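Local coordinates for protein aminotransferase (Psychrobacter arcticus 273-4, PDB 3IF2) that binds pyridoxal 5'-phosphate and probably transfers amino groups between amino and keto acids, perhaps as a valine-pyruvate transaminase, at residues N49-E54 against T317-N322; A169-H174 against E194-L199; M21-D26 against D381-L386. One frame throughout, in Å; residues are numbered along the deposited sequence. Where two conformers were deposited one is given.

Overall arrangement
After a short first helix, 6-12, comes helix 16-29, whose residues 21-26 pack on 381-386 and make contact 3, the outermost closure. Helix 46-60 follows; its residues 49-54 meet 317-322, and this loop, contact 1, falls wholly within that of contact 3. Contact 2 is far more local: 169-174 and 194-199 are separated by only 19 residues, mostly strand, and lie inside both larger loops. None cross. Contacts 1 and 2 sit on opposite sides of the chain's centre, their own centres 42 Å apart. Contacts 1 and 3 fasten N-terminal helices to later helices; contact 2 packs a helix end against the edge of the large mixed sheet.

Contact 1 (N49-E54 against T317-N322); sequences NELFLE and TPLVAN
Within 317-322, Leu319 alone meets residues 49-54, facing Leu51 and Phe52. Its CB leaves the backbone toward the other helix, and with chi1 at -51° CG is anti to the carbonyl carbon, which extends the side chain across the gap between the helices. Neither CB nor CG comes within 4.2 Å of the facing residues; the fork beyond them does the work. One prong, CD2, meets Leu51, lying 3.8 Å from Leu51 CD1 and 4.1 Å from Leu51 CG, the two leucines reaching for each other tip to tip. The other prong, CD1, goes to Phe52, where it lies 4.0 Å from Phe52 CE1 and 4.1 Å from Phe52 CD1. It comes to the edge of the ring, close to the ring plane, and the two side chains cross at roughly a right angle. Phe52 CB points away from the other helix, but the CD1-CE1 flank of its ring lies against the leucine methyl.

No hydrogen bond links the segments, and with the nearest CA atoms, those of Leu51 and Leu319, 9.3 Å apart, only side chains bridge the gap. All three residues are buried. Leu328 of helix 324-351 touches both Leu51 and Phe52, while Phe52 also packs on Ile73 of the second subunit. The result is a small apolar core between helices, with helix 46-60 joining helix 311-321 to the dimer interface of this pyridoxal-phosphate-dependent aminotransferase of the class I and II family.

Contact 2 (A169-H174 against E194-L199); sequences AAVLPH and EALENL
At the edge of the large mixed sheet, where strand 168-170 runs out into a loop, Val171 and Ala169 pack against the last turn of helix 193-197 and the residue just before the next helix. Val171 is the centre of it. Its two methyls divide the work: CG1, anti to the backbone N (chi1 180°), lies 4.0 Å from Ala195 CB, while CG2 sits 4.0 Å from Leu196 CB and also comes close to Leu196 CA. The valine therefore rests on the helix at the root of the Leu196 side chain, the two crossing at about a right angle. Two residues back, Ala169 CB meets Leu199 CD2 at 4.1 Å, so that one branch of the leucine touches the strand through the alanine methyl. Nothing polar crosses between the segments.

The helix end is held from within. Asn198 turns its amide back, and ND2 donates to Glu194 O over 2.8 Å in a nearly straight bond, 166° at the hydrogen; the same oxygen also receives a weak bond from Asn198 N, so one residue grips it twice. The acceptor lies close to the plane of the amide, whereas the donor is tilted 20° from the carbonyl plane. Leu199 then takes the N-cap position of helix 200-203.

Val171, Leu196 and Leu199 all reach Leu148 of the neighbouring strand 142-149, with which strand 168-170 pairs in parallel. Beyond it, Leu196 presses on Leu231 and Ile234 of helix 225-237, so Leu196 ties the short helix both to strand 142-149 and to helix 225-237.

Contact 3 (M21-D26 against D381-L386); sequences MDDLGD and DLYERL
Tyr383 reaches across to helix 16-29 and sets its hydroxyl beside Asp23 and Leu24. Its CG stands anti to the backbone N (chi1 160°), which carries the ring out toward helix 16-29. At the far end OH donates to Asp23 OD2 over 3.2 Å, on the anti lone pair, away from the other carboxylate oxygen, and also lies 3.1 Å from Asp23 CB, a close approach. Carboxylate and ring are only 7° from coplanar, and OD2 lies at the ring's edge, near its plane. Asp23 has its CG anti to the carbonyl carbon (chi1 -67°), a setting that brings OD2 to the hydroxyl.

Leu24 comes to the same edge: its CD1 is 3.7 Å from Tyr383 OH and 4.1 Å from Tyr383 CE1, an apolar contact next to the polar one. Glu384 OE2 lies 4.8 Å from Asp23 OD2; the two like charges would probably disfavour each other, an effect that Lys387 should offset. That lysine forms a salt bridge with Glu384 OE1 and a long, weak ion pair with Asp23.

Behind the tyrosine, Leu382 and Leu386 face helix 423-441, and Tyr383 and Leu386 also touch Ile393; helix 379-388 thus lies between the C-terminal helix and helix 16-29.

Contact 1 (N49-E54 against T317-N322)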
ATOM      1  N   ASN A  49      24.942   2.007   1.258  1.00 31.29           N
ATOM      2  CA  ASN A  49      24.569   2.500  -0.054  1.00 31.28           C
ATOM      3  C   ASN A  49      25.472   2.013  -1.186  1.00 33.32           C
ATOM      4  O   ASN A  49      24.991   1.821  -2.323  1.00 34.29           O
ATOM      5  CB  ASN A  49      24.436   4.017  -0.012  1.00 30.83           C
ATOM      6  CG  ASN A  49      23.246   4.461   0.850  1.00 30.21           C
ATOM      7  OD1 ASN A  49      22.267   3.733   0.989  1.00 27.49           O
ATOM      8  ND2 ASN A  49      23.348   5.652   1.441  1.00 29.72           N
ATOM      9  N   GLU A  50      26.758   1.815  -0.891  1.00 33.46           N
ATOM     10  CA  GLU A  50      27.677   1.202  -1.851  1.00 33.74           C
ATOM     11  C   GLU A  50      27.223  -0.212  -2.214  1.00 32.98           C
ATOM     12  O   GLU A  50      27.239  -0.565  -3.405  1.00 32.46           O
ATOM     13  CB  GLU A  50      29.114   1.184  -1.311  1.00 35.31           C
ATOM     14  CG  GLU A  50      29.798   2.529  -1.458  1.00 37.07           C
ATOM     15  CD  GLU A  50      30.892   2.806  -0.438  1.00 38.77           C
ATOM     16  OE1 GLU A  50      31.327   1.896   0.313  1.00 38.88           O
ATOM     17  OE2 GLU A  50      31.303   3.990  -0.390  1.00 40.85           O
ATOM     18  N   LEU A  51      26.846  -1.014  -1.205  1.00 31.74           N
ATOM     19  CA  LEU A  51      26.353  -2.379  -1.463  1.00 32.52           C
ATOM     20  C   LEU A  51      25.026  -2.366  -2.246  1.00 32.60           C
ATOM     21  O   LEU A  51      24.836  -3.163  -3.172  1.00 32.63           O
ATOM     22  CB  LEU A  51      26.198  -3.181  -0.174  1.00 33.11           C
ATOM     23  CG  LEU A  51      25.605  -4.608  -0.253  1.00 33.47           C
ATOM     24  CD1 LEU A  51      26.267  -5.496  -1.328  1.00 33.67           C
ATOM     25  CD2 LEU A  51      25.685  -5.246   1.124  1.00 33.31           C
ATOM     26  N   PHE A  52      24.124  -1.469  -1.846  1.00 32.09           N
ATOM     27  CA  PHE A  52      22.874  -1.279  -2.543  1.00 32.23           C
ATOM     28  C   PHE A  52      23.078  -0.858  -3.997  1.00 31.72           C
ATOM     29  O   PHE A  52      22.421  -1.421  -4.876  1.00 32.76           O
ATOM     30  CB  PHE A  52      21.940  -0.276  -1.823  1.00 32.24           C
ATOM     31  CG  PHE A  52      21.358  -0.770  -0.491  1.00 32.15           C
ATOM     32  CD1 PHE A  52      21.178  -2.145  -0.186  1.00 31.44           C
ATOM     33  CD2 PHE A  52      20.868   0.165   0.413  1.00 31.93           C
ATOM     34  CE1 PHE A  52      20.624  -2.550   1.027  1.00 31.38           C
ATOM     35  CE2 PHE A  52      20.293  -0.250   1.626  1.00 32.44           C
ATOM     36  CZ  PHE A  52      20.173  -1.615   1.926  1.00 31.63           C
ATOM     37  N   LEU A  53      23.979   0.093  -4.248  1.00 30.69           N
ATOM     38  CA  LEU A  53      24.242   0.566  -5.622  1.00 31.12           C
ATOM     39  C   LEU A  53      24.789  -0.545  -6.500  1.00 31.56           C
ATOM     40  O   LEU A  53      24.371  -0.690  -7.643  1.00 32.69           O
ATOM     41  CB  LEU A  53      25.202   1.777  -5.649  1.00 30.64           C
ATOM     42  CG  LEU A  53      25.368   2.522  -6.974  1.00 29.72           C
ATOM     43  CD1 LEU A  53      24.006   2.788  -7.674  1.00 28.84           C
ATOM     44  CD2 LEU A  53      26.156   3.792  -6.761  1.00 28.59           C
ATOM     45  N   GLU A  54      25.699  -1.340  -5.942  1.00 32.20           N
ATOM     46  CA  GLU A  54      26.259  -2.522  -6.624  1.00 32.92           C
ATOM     47  C   GLU A  54      25.159  -3.514  -6.998  1.00 31.14           C
ATOM     48  O   GLU A  54      25.115  -3.994  -8.130  1.00 31.13           O
ATOM     49  CB  GLU A  54      27.319  -3.196  -5.738  1.00 33.98           C
ATOM     50  CG  GLU A  54      27.790  -4.603  -6.137  1.00 35.08           C
ATOM     51  CD  GLU A  54      28.723  -5.162  -5.088  1.00 37.03           C
ATOM     52  OE1 GLU A  54      29.813  -4.577  -4.904  1.00 38.52           O
ATOM     53  OE2 GLU A  54      28.360  -6.167  -4.435  1.00 38.42           O
ATOM     54  N   THR A 317      16.626  -9.726  -2.287  1.00 31.86           N
ATOM     55  CA  THR A 317      16.660 -11.175  -2.602  1.00 31.60           C
ATOM     56  C   THR A 317      18.083 -11.777  -2.638  1.00 32.97           C
ATOM     57  O   THR A 317      18.334 -12.707  -1.887  1.00 33.40           O
ATOM     58  CB  THR A 317      15.825 -11.511  -3.882  1.00 30.82           C
ATOM     59  OG1 THR A 317      14.445 -11.239  -3.617  1.00 29.24           O
ATOM     60  CG2 THR A 317      15.974 -12.970  -4.321  1.00 29.41           C
ATOM     61  N   PRO A 318      19.009 -11.227  -3.467  1.00 33.84           N
ATOM     62  CA  PRO A 318      20.360 -11.773  -3.487  1.00 34.34           C
ATOM     63  C   PRO A 318      21.143 -11.577  -2.191  1.00 34.02           C
ATOM     64  O   PRO A 318      21.952 -12.435  -1.861  1.00 35.54           O
ATOM     65  CB  PRO A 318      21.035 -11.042  -4.669  1.00 34.35           C
ATOM     66  CG  PRO A 318      20.235  -9.819  -4.872  1.00 34.92           C
ATOM     67  CD  PRO A 318      18.831 -10.247  -4.553  1.00 34.85           C
ATOM     68  N   LEU A 319      20.899 -10.481  -1.474  1.00 33.68           N
ATOM     69  CA  LEU A 319      21.574 -10.210  -0.194  1.00 33.14           C
ATOM     70  C   LEU A 319      21.073 -11.160   0.928  1.00 33.03           C
ATOM     71  O   LEU A 319      21.788 -11.367   1.927  1.00 32.37           O
ATOM     72  CB  LEU A 319      21.438  -8.726   0.221  1.00 33.32           C
ATOM     73  CG  LEU A 319      21.819  -7.636  -0.804  1.00 32.87           C
ATOM     74  CD1 LEU A 319      21.597  -6.238  -0.250  1.00 32.84           C
ATOM     75  CD2 LEU A 319      23.244  -7.768  -1.281  1.00 33.41           C
ATOM     76  N   VAL A 320      19.851 -11.702   0.783  1.00 32.86           N
ATOM     77  CA  VAL A 320      19.297 -12.718   1.721  1.00 32.66           C
ATOM     78  C   VAL A 320      19.910 -14.081   1.351  1.00 32.86           C
ATOM     79  O   VAL A 320      20.422 -14.796   2.232  1.00 33.45           O
ATOM     80  CB  VAL A 320      17.725 -12.769   1.685  1.00 32.55           C
ATOM     81  CG1 VAL A 320      17.187 -13.979   2.412  1.00 31.82           C
ATOM     82  CG2 VAL A 320      17.138 -11.508   2.244  1.00 32.08           C
ATOM     83  N   ALA A 321      19.887 -14.412   0.052  1.00 32.02           N
ATOM     84  CA  ALA A 321      20.463 -15.665  -0.483  1.00 32.63           C
ATOM     85  C   ALA A 321      21.888 -15.937  -0.028  1.00 33.18           C
ATOM     86  O   ALA A 321      22.213 -17.082   0.316  1.00 35.04           O
ATOM     87  CB  ALA A 321      20.403 -15.706  -2.016  1.00 31.03           C
ATOM     88  N   ASN A 322      22.723 -14.905   0.012  1.00 32.63           N
ATOM     89  CA  ASN A 322      24.140 -15.078   0.399  1.00 33.21           C
ATOM     90  C   ASN A 322      24.512 -14.553   1.810  1.00 33.11           C
ATOM     91  O   ASN A 322      25.697 -14.352   2.103  1.00 31.82           O
ATOM     92  CB  ASN A 322      25.033 -14.445  -0.689  1.00 32.75           C
ATOM     93  CG  ASN A 322      24.978 -12.918  -0.704  1.00 32.56           C
ATOM     94  OD1 ASN A 322      24.399 -12.269   0.184  1.00 32.00           O
ATOM     95  ND2 ASN A 322      25.602 -12.339  -1.705  1.00 32.48           N
TER

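Contact 2 (A169-H174 against E194-L199)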
ATOM      1  N   ALA A 169      -5.629  -1.762  24.482  1.00 38.20           N
ATOM      2  CA  ALA A 169      -5.633  -1.910  25.934  1.00 37.73           C
ATOM      3  C   ALA A 169      -4.144  -1.817  26.239  1.00 38.20           C
ATOM      4  O   ALA A 169      -3.377  -2.680  25.825  1.00 38.99           O
ATOM      5  CB  ALA A 169      -6.183  -3.245  26.344  1.00 36.97           C
ATOM      6  N   ALA A 170      -3.729  -0.751  26.910  1.00 37.78           N
ATOM      7  CA  ALA A 170      -2.320  -0.514  27.199  1.00 37.24           C
ATOM      8  C   ALA A 170      -2.048  -0.719  28.682  1.00 37.28           C
ATOM      9  O   ALA A 170      -2.860  -0.312  29.511  1.00 38.76           O
ATOM     10  CB  ALA A 170      -1.979   0.870  26.797  1.00 37.21           C
ATOM     11  N   VAL A 171      -0.934  -1.378  29.011  1.00 36.58           N
ATOM     12  CA  VAL A 171      -0.511  -1.590  30.401  1.00 35.79           C
ATOM     13  C   VAL A 171       0.645  -0.626  30.683  1.00 35.53           C
ATOM     14  O   VAL A 171       1.591  -0.536  29.885  1.00 35.92           O
ATOM     15  CB  VAL A 171      -0.092  -3.046  30.668  1.00 35.38           C
ATOM     16  CG1 VAL A 171       0.359  -3.222  32.140  1.00 35.29           C
ATOM     17  CG2 VAL A 171      -1.243  -3.976  30.340  1.00 34.91           C
ATOM     18  N   LEU A 172       0.556   0.109  31.791  1.00 35.56           N
ATOM     19  CA  LEU A 172       1.599   1.069  32.167  1.00 35.48           C
ATOM     20  C   LEU A 172       2.857   0.343  32.660  1.00 35.81           C
ATOM     21  O   LEU A 172       2.768  -0.778  33.175  1.00 35.29           O
ATOM     22  CB  LEU A 172       1.107   2.052  33.230  1.00 35.42           C
ATOM     23  CG  LEU A 172      -0.129   2.904  32.883  1.00 35.82           C
ATOM     24  CD1 LEU A 172      -0.108   4.145  33.747  1.00 35.64           C
ATOM     25  CD2 LEU A 172      -0.205   3.337  31.427  1.00 35.50           C
ATOM     26  N   PRO A 173       4.032   0.985  32.518  1.00 35.90           N
ATOM     27  CA  PRO A 173       5.260   0.306  32.915  1.00 36.14           C
ATOM     28  C   PRO A 173       5.732   0.513  34.352  1.00 36.64           C
ATOM     29  O   PRO A 173       5.317   1.486  34.999  1.00 37.43           O
ATOM     30  CB  PRO A 173       6.293   1.001  32.025  1.00 36.12           C
ATOM     31  CG  PRO A 173       5.810   2.432  31.984  1.00 35.79           C
ATOM     32  CD  PRO A 173       4.306   2.348  32.003  1.00 35.47           C
ATOM     33  N   HIS A 174       6.532  -0.452  34.833  1.00 36.73           N
ATOM     34  CA  HIS A 174       7.281  -0.308  36.081  0.60 36.28           C
ATOM     35  C   HIS A 174       8.601   0.306  35.587  1.00 36.49           C
ATOM     36  O   HIS A 174       9.007   0.069  34.449  1.00 36.56           O
ATOM     37  CB  HIS A 174       7.528  -1.639  36.831  0.60 35.57           C
ATOM     38  CG  HIS A 174       6.369  -2.115  37.666  0.60 35.19           C
ATOM     39  ND1 HIS A 174       6.145  -3.451  37.931  0.60 34.74           N
ATOM     40  CD2 HIS A 174       5.372  -1.438  38.288  0.60 34.36           C
ATOM     41  CE1 HIS A 174       5.076  -3.573  38.696  0.60 34.21           C
ATOM     42  NE2 HIS A 174       4.578  -2.368  38.912  0.60 34.26           N
ATOM     43  N   GLU A 194       1.583  -8.128  37.057  1.00 39.25           N
ATOM     44  CA  GLU A 194       0.461  -8.096  38.037  1.00 38.83           C
ATOM     45  C   GLU A 194      -0.748  -7.421  37.367  1.00 37.92           C
ATOM     46  O   GLU A 194      -1.823  -8.020  37.278  1.00 37.53           O
ATOM     47  CB  GLU A 194       0.869  -7.365  39.349  1.00 38.73           C
ATOM     48  CG  GLU A 194      -0.187  -7.339  40.453  1.00 38.66           C
ATOM     49  N   ALA A 195      -0.524  -6.215  36.839  1.00 37.40           N
ATOM     50  CA  ALA A 195      -1.551  -5.419  36.154  1.00 37.47           C
ATOM     51  C   ALA A 195      -2.097  -6.068  34.877  1.00 38.12           C
ATOM     52  O   ALA A 195      -3.312  -6.094  34.668  1.00 38.23           O
ATOM     53  CB  ALA A 195      -1.009  -4.045  35.823  1.00 36.91           C
ATOM     54  N   LEU A 196      -1.199  -6.596  34.045  1.00 38.76           N
ATOM     55  CA  LEU A 196      -1.568  -7.217  32.757  1.00 39.49           C
ATOM     56  C   LEU A 196      -2.377  -8.505  32.912  1.00 40.00           C
ATOM     57  O   LEU A 196      -3.441  -8.666  32.297  1.00 39.17           O
ATOM     58  CB  LEU A 196      -0.298  -7.487  31.916  1.00 39.33           C
ATOM     59  CG  LEU A 196      -0.369  -8.101  30.509  1.00 39.75           C
ATOM     60  CD1 LEU A 196       0.950  -7.850  29.763  1.00 39.93           C
ATOM     61  CD2 LEU A 196      -0.713  -9.594  30.461  1.00 39.39           C
ATOM     62  N   GLU A 197      -1.878  -9.394  33.766  1.00 41.08           N
ATOM     63  CA  GLU A 197      -2.445 -10.745  33.934  1.00 42.28           C
ATOM     64  C   GLU A 197      -3.823 -10.714  34.617  1.00 42.21           C
ATOM     65  O   GLU A 197      -4.613 -11.645  34.446  1.00 41.37           O
ATOM     66  CB  GLU A 197      -1.404 -11.633  34.645  1.00 43.45           C
ATOM     67  CG  GLU A 197      -1.371 -13.132  34.293  1.00 44.67           C
ATOM     68  CD  GLU A 197       0.072 -13.738  34.367  1.00 45.42           C
ATOM     69  OE1 GLU A 197       1.007 -13.092  34.915  1.00 45.64           O
ATOM     70  OE2 GLU A 197       0.279 -14.863  33.850  1.00 45.91           O
ATOM     71  N   ASN A 198      -4.097  -9.623  35.346  1.00 42.55           N
ATOM     72  CA  ASN A 198      -5.387  -9.349  35.999  1.00 43.32           C
ATOM     73  C   ASN A 198      -6.293  -8.351  35.251  1.00 42.87           C
ATOM     74  O   ASN A 198      -7.386  -8.041  35.738  1.00 42.86           O
ATOM     75  CB  ASN A 198      -5.151  -8.861  37.447  1.00 43.99           C
ATOM     76  CG  ASN A 198      -4.619  -9.960  38.346  1.00 44.47           C
ATOM     77  OD1 ASN A 198      -5.370 -10.854  38.765  1.00 45.02           O
ATOM     78  ND2 ASN A 198      -3.324  -9.894  38.666  1.00 44.30           N
ATOM     79  N   LEU A 199      -5.866  -7.864  34.082  1.00 42.38           N
ATOM     80  CA  LEU A 199      -6.684  -6.945  33.268  1.00 42.17           C
ATOM     81  C   LEU A 199      -8.044  -7.623  32.954  1.00 42.08           C
ATOM     82  O   LEU A 199      -8.049  -8.755  32.457  1.00 41.81           O
ATOM     83  CB  LEU A 199      -5.966  -6.576  31.973  1.00 42.21           C
ATOM     84  CG  LEU A 199      -6.545  -5.463  31.109  1.00 42.23           C
ATOM     85  CD1 LEU A 199      -6.487  -4.131  31.842  1.00 42.47           C
ATOM     86  CD2 LEU A 199      -5.741  -5.380  29.838  1.00 41.90           C
TER

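Contact 3 (M21-D26 against D381-L386)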
HETATM    1  N   MSE A  21       2.549  15.709  12.875  1.00 54.24           N
HETATM    2  CA  MSE A  21       3.042  15.265  11.557  1.00 55.82           C
HETATM    3  C   MSE A  21       3.093  16.388  10.516  1.00 55.46           C
HETATM    4  O   MSE A  21       3.988  16.390   9.676  1.00 55.44           O
HETATM    5  CB  MSE A  21       2.258  14.046  11.015  1.00 57.53           C
HETATM    6  CG  MSE A  21       2.461  12.743  11.814  1.00 59.39           C
HETATM    7 SE   MSE A  21       4.355  12.292  12.163  0.75 62.90          SE
HETATM    8  CE  MSE A  21       4.834  11.813  10.266  1.00 61.95           C
ATOM      9  N   ASP A  22       2.157  17.333  10.594  1.00 55.33           N
ATOM     10  CA  ASP A  22       2.147  18.516   9.716  1.00 55.42           C
ATOM     11  C   ASP A  22       3.336  19.437  10.012  1.00 55.88           C
ATOM     12  O   ASP A  22       4.024  19.864   9.083  1.00 56.12           O
ATOM     13  CB  ASP A  22       0.822  19.311   9.822  1.00 55.02           C
ATOM     14  CG  ASP A  22      -0.377  18.583   9.195  1.00 54.61           C
ATOM     15  OD1 ASP A  22      -0.211  17.769   8.260  1.00 54.46           O
ATOM     16  OD2 ASP A  22      -1.509  18.839   9.642  1.00 54.60           O
ATOM     17  N   ASP A  23       3.579  19.723  11.292  1.00 56.14           N
ATOM     18  CA  ASP A  23       4.732  20.553  11.708  1.00 56.73           C
ATOM     19  C   ASP A  23       6.086  19.935  11.312  1.00 57.37           C
ATOM     20  O   ASP A  23       7.003  20.650  10.904  1.00 56.73           O
ATOM     21  CB  ASP A  23       4.698  20.813  13.217  1.00 56.57           C
ATOM     22  CG  ASP A  23       3.535  21.689  13.646  1.00 56.55           C
ATOM     23  OD1 ASP A  23       2.752  22.158  12.797  1.00 56.85           O
ATOM     24  OD2 ASP A  23       3.396  21.919  14.856  1.00 56.68           O
ATOM     25  N   LEU A  24       6.188  18.617  11.434  1.00 58.87           N
ATOM     26  CA  LEU A  24       7.393  17.873  11.034  1.00 60.78           C
ATOM     27  C   LEU A  24       7.559  17.845   9.483  1.00 62.13           C
ATOM     28  O   LEU A  24       8.693  17.899   8.970  1.00 62.71           O
ATOM     29  CB  LEU A  24       7.437  16.460  11.682  1.00 60.78           C
ATOM     30  CG  LEU A  24       7.965  16.316  13.146  1.00 60.94           C
ATOM     31  CD1 LEU A  24       7.384  17.325  14.143  1.00 59.88           C
ATOM     32  CD2 LEU A  24       7.816  14.843  13.669  1.00 60.60           C
ATOM     33  N   GLY A  25       6.441  17.770   8.753  1.00 62.82           N
ATOM     34  CA  GLY A  25       6.446  17.829   7.283  1.00 62.98           C
ATOM     35  C   GLY A  25       6.739  19.232   6.763  1.00 63.12           C
ATOM     36  O   GLY A  25       7.417  19.378   5.744  1.00 63.60           O
ATOM     37  N   ASP A  26       6.222  20.255   7.455  1.00 63.09           N
ATOM     38  CA  ASP A  26       6.427  21.663   7.081  1.00 63.65           C
ATOM     39  C   ASP A  26       7.894  22.096   7.244  1.00 65.14           C
ATOM     40  O   ASP A  26       8.454  22.718   6.324  1.00 65.96           O
ATOM     41  CB  ASP A  26       5.495  22.614   7.877  1.00 62.88           C
ATOM     42  CG  ASP A  26       3.998  22.517   7.464  1.00 62.38           C
ATOM     43  OD1 ASP A  26       3.641  21.847   6.470  1.00 61.33           O
ATOM     44  OD2 ASP A  26       3.159  23.139   8.155  1.00 61.85           O
ATOM     45  N   ASP A 381       4.784  21.368  25.606  1.00 42.40           N
ATOM     46  CA  ASP A 381       5.115  22.790  25.710  1.00 43.63           C
ATOM     47  C   ASP A 381       6.601  22.993  25.373  1.00 43.10           C
ATOM     48  O   ASP A 381       6.949  23.946  24.669  1.00 43.53           O
ATOM     49  CB  ASP A 381       4.790  23.302  27.119  1.00 45.64           C
ATOM     50  CG  ASP A 381       4.336  24.748  27.135  1.00 47.40           C
ATOM     51  OD1 ASP A 381       4.993  25.611  26.489  1.00 48.94           O
ATOM     52  OD2 ASP A 381       3.318  25.010  27.821  1.00 47.77           O
ATOM     53  N   LEU A 382       7.467  22.107  25.883  1.00 41.86           N
ATOM     54  CA  LEU A 382       8.897  22.105  25.534  1.00 40.76           C
ATOM     55  C   LEU A 382       9.067  21.988  24.015  1.00 40.00           C
ATOM     56  O   LEU A 382       9.824  22.736  23.430  1.00 39.76           O
ATOM     57  CB  LEU A 382       9.651  20.961  26.231  1.00 40.13           C
ATOM     58  CG  LEU A 382      11.159  20.807  26.001  1.00 39.01           C
ATOM     59  CD1 LEU A 382      11.842  22.114  26.320  1.00 38.70           C
ATOM     60  CD2 LEU A 382      11.739  19.648  26.834  1.00 37.74           C
ATOM     61  N   TYR A 383       8.343  21.064  23.396  1.00 40.19           N
ATOM     62  CA  TYR A 383       8.347  20.889  21.930  1.00 40.65           C
ATOM     63  C   TYR A 383       8.060  22.193  21.168  1.00 41.19           C
ATOM     64  O   TYR A 383       8.746  22.494  20.198  1.00 40.80           O
ATOM     65  CB  TYR A 383       7.367  19.780  21.510  1.00 40.49           C
ATOM     66  CG  TYR A 383       6.926  19.827  20.069  1.00 40.48           C
ATOM     67  CD1 TYR A 383       7.701  19.255  19.057  1.00 40.61           C
ATOM     68  CD2 TYR A 383       5.714  20.440  19.709  1.00 40.63           C
ATOM     69  CE1 TYR A 383       7.286  19.304  17.707  1.00 40.33           C
ATOM     70  CE2 TYR A 383       5.292  20.496  18.367  1.00 40.45           C
ATOM     71  CZ  TYR A 383       6.086  19.933  17.380  1.00 40.23           C
ATOM     72  OH  TYR A 383       5.665  19.998  16.087  1.00 40.93           O
ATOM     73  N   GLU A 384       7.060  22.951  21.625  1.00 42.69           N
ATOM     74  CA  GLU A 384       6.679  24.232  20.997  1.00 43.04           C
ATOM     75  C   GLU A 384       7.789  25.269  21.122  1.00 42.51           C
ATOM     76  O   GLU A 384       8.067  25.992  20.169  1.00 42.44           O
ATOM     77  CB  GLU A 384       5.373  24.801  21.596  1.00 43.52           C
ATOM     78  CG  GLU A 384       4.107  23.953  21.363  1.00 44.34           C
ATOM     79  CD  GLU A 384       3.624  23.875  19.907  1.00 45.06           C
ATOM     80  OE1 GLU A 384       3.907  24.807  19.117  1.00 45.87           O
ATOM     81  OE2 GLU A 384       2.931  22.878  19.564  1.00 45.07           O
ATOM     82  N   ARG A 385       8.410  25.336  22.296  1.00 42.72           N
ATOM     83  CA  ARG A 385       9.504  26.293  22.550  1.00 43.47           C
ATOM     84  C   ARG A 385      10.743  25.994  21.722  1.00 43.32           C
ATOM     85  O   ARG A 385      11.347  26.916  21.168  1.00 43.80           O
ATOM     86  CB  ARG A 385       9.867  26.336  24.029  1.00 43.87           C
ATOM     87  CG  ARG A 385       8.799  27.001  24.876  1.00 44.34           C
ATOM     88  CD  ARG A 385       8.989  26.653  26.330  1.00 44.84           C
ATOM     89  NE  ARG A 385       7.840  27.084  27.126  1.00 44.97           N
ATOM     90  CZ  ARG A 385       7.827  28.009  28.092  1.00 44.51           C
ATOM     91  NH1 ARG A 385       8.934  28.643  28.505  1.00 43.58           N
ATOM     92  NH2 ARG A 385       6.665  28.259  28.697  1.00 44.55           N
ATOM     93  N   LEU A 386      11.109  24.713  21.654  1.00 42.98           N
ATOM     94  CA  LEU A 386      12.234  24.249  20.822  1.00 42.13           C
ATOM     95  C   LEU A 386      11.942  24.487  19.328  1.00 42.39           C
ATOM     96  O   LEU A 386      12.833  24.944  18.602  1.00 41.87           O
ATOM     97  CB  LEU A 386      12.554  22.771  21.090  1.00 41.02           C
ATOM     98  CG  LEU A 386      13.020  22.375  22.490  1.00 40.36           C
ATOM     99  CD1 LEU A 386      13.004  20.865  22.649  1.00 39.65           C
ATOM    100  CD2 LEU A 386      14.393  22.943  22.787  1.00 40.70           C
TER